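Local coordinates for glutathione S-transferase 2 (Onchocerca volvulus, PDB 1TU7), which catalyses the conjugation of glutathione to electrophilic substrates as a homodimeric pi-class transferase and appears central to the parasite's detoxification system, at the interface of chains A and B. Sequence-based numbering; all coordinates share one arbitrary frame. Chains: chain A/B, Glutathione S-transferase 2.

The interface of chains A and B. Residues chain A 64-65, 68, 88, 92, 95; chain B 64-65, 68, 88, 92.
A:Arg68 and B:Arg68 lie face to face on the two-fold axis of the pi-class glutathione transferase dimer, their guanidinium planes 2° apart and the two CZ carbons separated by 3.6 Å. Arginine suits this centre because its flat cation can stack through its faces while its N-H groups point outward in the plane. The opposite face of each guanidinium lies against the Gly64 carbonyl oxygen of its own chain, in helix 63-73. Two like charges so close would be expected to repel, and the surrounding carboxylates probably offset this. Beside the stack, A:Ala65 CB rests 3.7 Å from B:Asp88 CG; the small methyl probably lets helix 63-73 approach the partner's helix 81-107 closely.

At the guanidinium edge, A:Arg68 grips B:Asp88 side-on. A:Arg68 NE donates to B:Asp88 OD2 at 2.8 Å, and A:Arg68 NH2 to the syn lone pair of B:Asp88 OD1 at 3.1 Å, both acceptors close to the guanidinium plane. The bend of the arginine at chi3 (-75°) turns NE and NH2 together towards the acid. Aspartate suits the place because its short side chain, CG anti to the backbone N (chi1 -169° in B:Asp88), presents both oxygens to this edge from helix 81-107. B:Arg68 holds A:Asp88 in the same way, and the paired bonds should fix both rotations.

Farther out, glutamates, one methylene longer, can extend to arginines farther from their own backbone. B:Glu92 OE2 accepts a bent bond from NH1 of B:Arg68 at 3.3 Å, from above the carboxylate plane, while its OE1 meets A:Arg95 NH2 tip to tip in a salt bridge at 3.6 Å. A:Glu92 OE1 forms a salt bridge with B:Arg68 NH2. At the rim, water 2 joins A:Asp88 OD2 to the B:Ala65 carbonyl oxygen, water 3 likewise joins B:Asp88 OD2 to the A:Ala65 carbonyl oxygen, and water 1 connects A:Glu92 OE2 with the B:Gly64 backbone N.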
loop_
_atom_site.group_PDB
_atom_site.type_symbol
_atom_site.label_atom_id
_atom_site.label_comp_id
_atom_site.label_asym_id
_atom_site.label_seq_id
_atom_site.Cartn_x
_atom_site.Cartn_y
_atom_site.Cartn_z
ATOM N N GLY A 64 2.753 -3.457 -4.885
ATOM C CA GLY A 64 1.436 -3.030 -5.308
ATOM C C GLY A 64 1.406 -2.374 -6.666
ATOM O O GLY A 64 0.476 -2.536 -7.451
ATOM N N ALA A 65 2.452 -1.611 -6.971
ATOM C CA ALA A 65 2.561 -0.972 -8.286
ATOM C C ALA A 65 2.798 -2.009 -9.380
ATOM O O ALA A 65 2.271 -1.896 -10.466
ATOM C CB ALA A 65 3.680 0.066 -8.309
ATOM N N ARG A 68 -0.620 -3.761 -9.969
ATOM C CA ARG A 68 -1.568 -2.933 -10.730
ATOM C C ARG A 68 -1.130 -2.726 -12.169
ATOM O O ARG A 68 -1.944 -2.650 -13.069
ATOM C CB ARG A 68 -1.807 -1.586 -10.046
ATOM C CG ARG A 68 -2.722 -1.727 -8.853
ATOM C CD ARG A 68 -3.018 -0.433 -8.152
ATOM N NE ARG A 68 -1.896 -0.006 -7.372
ATOM C CZ ARG A 68 -1.647 -0.394 -6.135
ATOM N NH1 ARG A 68 -2.498 -1.276 -5.557
ATOM N NH2 ARG A 68 -0.588 0.035 -5.491
ATOM N N ASP A 88 -8.849 -2.724 -5.401
ATOM C CA ASP A 88 -7.724 -2.042 -4.757
ATOM C C ASP A 88 -7.958 -1.985 -3.275
ATOM O O ASP A 88 -7.119 -2.376 -2.469
ATOM C CB ASP A 88 -7.622 -0.659 -5.383
ATOM C CG ASP A 88 -6.452 0.127 -4.972
ATOM O OD1 ASP A 88 -5.638 -0.322 -4.130
ATOM O OD2 ASP A 88 -6.307 1.270 -5.506
ATOM N N GLU A 92 -5.708 -3.822 -0.519
ATOM C CA GLU A 92 -5.104 -3.065 0.571
ATOM C C GLU A 92 -5.460 -3.655 1.931
ATOM O O GLU A 92 -4.624 -3.675 2.842
ATOM C CB GLU A 92 -5.475 -1.589 0.508
ATOM C CG GLU A 92 -4.830 -0.840 -0.653
ATOM C CD GLU A 92 -3.325 -0.765 -0.526
ATOM O OE1 GLU A 92 -2.647 -1.431 -1.315
ATOM O OE2 GLU A 92 -2.873 -0.111 0.452
ATOM N N ARG A 95 -3.226 -6.547 2.369
ATOM C CA ARG A 95 -1.880 -6.094 2.743
ATOM C C ARG A 95 -1.817 -5.718 4.213
ATOM O O ARG A 95 -0.801 -5.996 4.882
ATOM C CB ARG A 95 -1.452 -4.944 1.853
ATOM C CG ARG A 95 -1.187 -5.388 0.453
ATOM C CD ARG A 95 -1.078 -4.270 -0.522
ATOM N NE ARG A 95 0.157 -3.536 -0.348
ATOM C CZ ARG A 95 1.278 -3.741 -1.064
ATOM N NH1 ARG A 95 1.348 -4.678 -2.000
ATOM N NH2 ARG A 95 2.342 -2.997 -0.813
ATOM N N GLY B 64 -4.811 4.416 0.384
ATOM C CA GLY B 64 -4.194 4.287 -0.914
ATOM C C GLY B 64 -5.208 4.122 -2.020
ATOM O O GLY B 64 -5.071 4.664 -3.133
ATOM N N ALA B 65 -6.246 3.348 -1.741
ATOM C CA ALA B 65 -7.313 3.125 -2.697
ATOM C C ALA B 65 -8.129 4.405 -2.912
ATOM O O ALA B 65 -8.534 4.722 -4.035
ATOM C CB ALA B 65 -8.215 1.979 -2.259
ATOM N N ARG B 68 -5.960 6.747 -5.098
ATOM C CA ARG B 68 -5.863 6.276 -6.459
ATOM C C ARG B 68 -7.179 6.428 -7.213
ATOM O O ARG B 68 -7.185 6.704 -8.427
ATOM C CB ARG B 68 -5.376 4.828 -6.500
ATOM C CG ARG B 68 -3.857 4.702 -6.325
ATOM C CD ARG B 68 -3.361 3.284 -6.452
ATOM N NE ARG B 68 -3.756 2.403 -5.351
ATOM C CZ ARG B 68 -3.092 2.252 -4.213
ATOM N NH1 ARG B 68 -1.973 2.949 -3.955
ATOM N NH2 ARG B 68 -3.591 1.434 -3.296
ATOM N N ASP B 88 2.641 5.453 -9.116
ATOM C CA ASP B 88 2.187 4.431 -8.158
ATOM C C ASP B 88 3.392 3.937 -7.351
ATOM O O ASP B 88 3.434 3.937 -6.109
ATOM C CB ASP B 88 1.504 3.317 -8.948
ATOM C CG ASP B 88 0.758 2.340 -8.105
ATOM O OD1 ASP B 88 0.827 2.376 -6.854
ATOM O OD2 ASP B 88 0.093 1.449 -8.697
ATOM N N GLU B 92 3.852 4.667 -3.436
ATOM C CA GLU B 92 4.065 3.539 -2.527
ATOM C C GLU B 92 5.363 3.668 -1.760
ATOM O O GLU B 92 5.444 3.272 -0.606
ATOM C CB GLU B 92 4.048 2.219 -3.290
ATOM C CG GLU B 92 2.679 1.851 -3.813
ATOM C CD GLU B 92 1.733 1.444 -2.710
ATOM O OE1 GLU B 92 1.942 0.345 -2.162
ATOM O OE2 GLU B 92 0.816 2.209 -2.381
HETATM O O HOH W 1 -4.489 1.846 1.510
HETATM O O HOH W 2 -8.556 2.756 -6.017
HETATM O O HOH W 3 1.130 0.554 -11.132
#